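Local coordinates for protein prephenate dehydrogenase (Corynebacterium glutamicum ATCC 13032, PDB 3KTD) that probably oxidises prephenate with NAD+ or NADP+ as the electron acceptor, a step in tyrosine biosynthesis, at residues S102-Y108 with Y120-H124. Coordinates in Å, arbitrary orientation, origin at the centre of the assembly. Residues are numbered along the deposited sequence.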
loop_
_atom_site.group_PDB
_atom_site.type_symbol
_atom_site.label_atom_id
_atom_site.label_comp_id
_atom_site.label_asym_id
_atom_site.label_seq_id
_atom_site.Cartn_x
_atom_site.Cartn_y
_atom_site.Cartn_z
ATOM N N SER A 102 0.713 20.176 3.277
ATOM C CA SER A 102 -0.023 19.216 2.439
ATOM C C SER A 102 -1.247 19.766 1.714
ATOM O O SER A 102 -1.575 19.281 0.640
ATOM C CB SER A 102 -0.442 18.020 3.317
ATOM O OG SER A 102 -0.765 18.423 4.655
ATOM N N VAL A 103 -1.928 20.745 2.312
ATOM C CA VAL A 103 -3.099 21.397 1.711
ATOM C C VAL A 103 -2.724 22.846 1.423
ATOM O O VAL A 103 -1.997 23.457 2.197
ATOM C CB VAL A 103 -4.321 21.350 2.652
ATOM C CG1 VAL A 103 -5.545 21.948 1.981
ATOM C CG2 VAL A 103 -4.609 19.927 3.056
ATOM N N LYS A 104 -3.224 23.391 0.316
ATOM C CA LYS A 104 -2.797 24.713 -0.168
ATOM C C LYS A 104 -3.882 25.789 -0.159
ATOM O O LYS A 104 -3.590 26.953 0.127
ATOM C CB LYS A 104 -2.218 24.566 -1.575
ATOM C CG LYS A 104 -0.809 24.015 -1.589
ATOM C CD LYS A 104 0.193 25.123 -1.368
ATOM C CE LYS A 104 1.245 24.736 -0.380
ATOM N NZ LYS A 104 0.682 24.604 0.983
ATOM N N THR A 105 -5.121 25.430 -0.476
ATOM C CA THR A 105 -6.189 26.422 -0.488
ATOM C C THR A 105 -6.364 27.047 0.891
ATOM O O THR A 105 -6.516 28.267 1.009
ATOM C CB THR A 105 -7.537 25.840 -0.949
ATOM O OG1 THR A 105 -7.428 25.397 -2.305
ATOM C CG2 THR A 105 -8.652 26.888 -0.858
ATOM N N ALA A 106 -6.333 26.219 1.933
ATOM C CA ALA A 106 -6.536 26.717 3.292
ATOM C C ALA A 106 -5.475 27.759 3.677
ATOM O O ALA A 106 -5.781 28.739 4.375
ATOM C CB ALA A 106 -6.554 25.566 4.283
ATOM N N VAL A 107 -4.246 27.556 3.206
ATOM C CA VAL A 107 -3.140 28.465 3.512
ATOM C C VAL A 107 -3.266 29.755 2.718
ATOM O O VAL A 107 -3.186 30.845 3.283
ATOM C CB VAL A 107 -1.772 27.814 3.222
ATOM C CG1 VAL A 107 -0.645 28.793 3.446
ATOM C CG2 VAL A 107 -1.598 26.621 4.102
ATOM N N TYR A 108 -3.466 29.631 1.411
ATOM C CA TYR A 108 -3.580 30.804 0.555
ATOM C C TYR A 108 -4.692 31.734 1.074
ATOM O O TYR A 108 -4.490 32.949 1.185
ATOM C CB TYR A 108 -3.805 30.371 -0.897
ATOM C CG TYR A 108 -3.664 31.456 -1.944
ATOM C CD1 TYR A 108 -2.668 32.434 -1.849
ATOM C CD2 TYR A 108 -4.494 31.470 -3.065
ATOM C CE1 TYR A 108 -2.535 33.422 -2.820
ATOM C CE2 TYR A 108 -4.367 32.449 -4.046
ATOM C CZ TYR A 108 -3.383 33.423 -3.921
ATOM O OH TYR A 108 -3.247 34.398 -4.889
ATOM N N TYR A 120 3.914 36.017 -0.902
ATOM C CA TYR A 120 3.775 34.586 -0.640
ATOM C C TYR A 120 3.886 33.704 -1.870
ATOM O O TYR A 120 3.326 34.010 -2.921
ATOM C CB TYR A 120 2.405 34.336 -0.002
ATOM C CG TYR A 120 2.002 32.879 0.151
ATOM C CD1 TYR A 120 2.716 32.016 0.978
ATOM C CD2 TYR A 120 0.878 32.383 -0.490
ATOM C CE1 TYR A 120 2.331 30.694 1.136
ATOM C CE2 TYR A 120 0.481 31.065 -0.337
ATOM C CZ TYR A 120 1.211 30.229 0.475
ATOM O OH TYR A 120 0.821 28.925 0.610
ATOM N N VAL A 121 4.616 32.606 -1.732
ATOM C CA VAL A 121 4.614 31.571 -2.747
ATOM C C VAL A 121 4.377 30.224 -2.074
ATOM O O VAL A 121 5.215 29.731 -1.325
ATOM C CB VAL A 121 5.897 31.539 -3.553
ATOM C CG1 VAL A 121 5.780 30.455 -4.648
ATOM C CG2 VAL A 121 6.174 32.930 -4.151
ATOM N N GLY A 122 3.217 29.637 -2.334
ATOM C CA GLY A 122 2.891 28.345 -1.772
ATOM C C GLY A 122 3.837 27.268 -2.263
ATOM O O GLY A 122 4.295 27.290 -3.407
ATOM N N SER A 123 4.171 26.338 -1.386
ATOM C CA SER A 123 4.893 25.178 -1.832
ATOM C C SER A 123 4.531 23.957 -1.009
ATOM O O SER A 123 4.048 24.062 0.106
ATOM C CB SER A 123 6.387 25.435 -1.795
ATOM O OG SER A 123 6.946 24.968 -0.589
ATOM N N HIS A 124 4.764 22.794 -1.587
ATOM C CA HIS A 124 4.452 21.530 -0.940
ATOM C C HIS A 124 5.400 20.445 -1.421
ATOM O O HIS A 124 5.306 20.049 -2.572
ATOM C CB HIS A 124 3.003 21.125 -1.244
ATOM C CG HIS A 124 2.630 19.765 -0.736
ATOM N ND1 HIS A 124 1.688 18.971 -1.355
ATOM C CD2 HIS A 124 3.084 19.053 0.325
ATOM C CE1 HIS A 124 1.568 17.836 -0.689
ATOM N NE2 HIS A 124 2.409 17.858 0.330
#
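Within the Rossmann-type nucleotide-binding domain, strand 97-99, helix 105-113 and strand 120-125 form a beta-alpha-beta unit, and here the loop and first turn of its helix pack on the last strand. Tyr120 begins the contact. Its long side chain carries the flat ring against the helix: Tyr120 CE2 lies 3.8 Å from Tyr108 CD1, and Tyr120 CZ 3.8 Å from Val107 CG1; its hydroxyl, too polar to be buried without a partner, hydrogen-bonds Asp99. Val121 turns its branched side chain the other way, onto helix 162-177. Gly122 suits the crowded middle, since a beta carbon would collide with Tyr120 OH and press on Lys104. The flexible Lys104 chain fills that space and folds back, so its buried ammonium meets Asp99 in a salt bridge and hydrogen-bonds Val103 O. Ser123 points away, its small OG hydrogen-bonded to Asp99 O, while Lys104 CE packs tightly, 2.9 Å from Ser123 O. Finally His124, its ND1 hydrogen-bonded to His190 NE2, offers a ring face to the loop: Ser102 CA makes a CH-pi contact 3.7 Å from the His124 ring centroid.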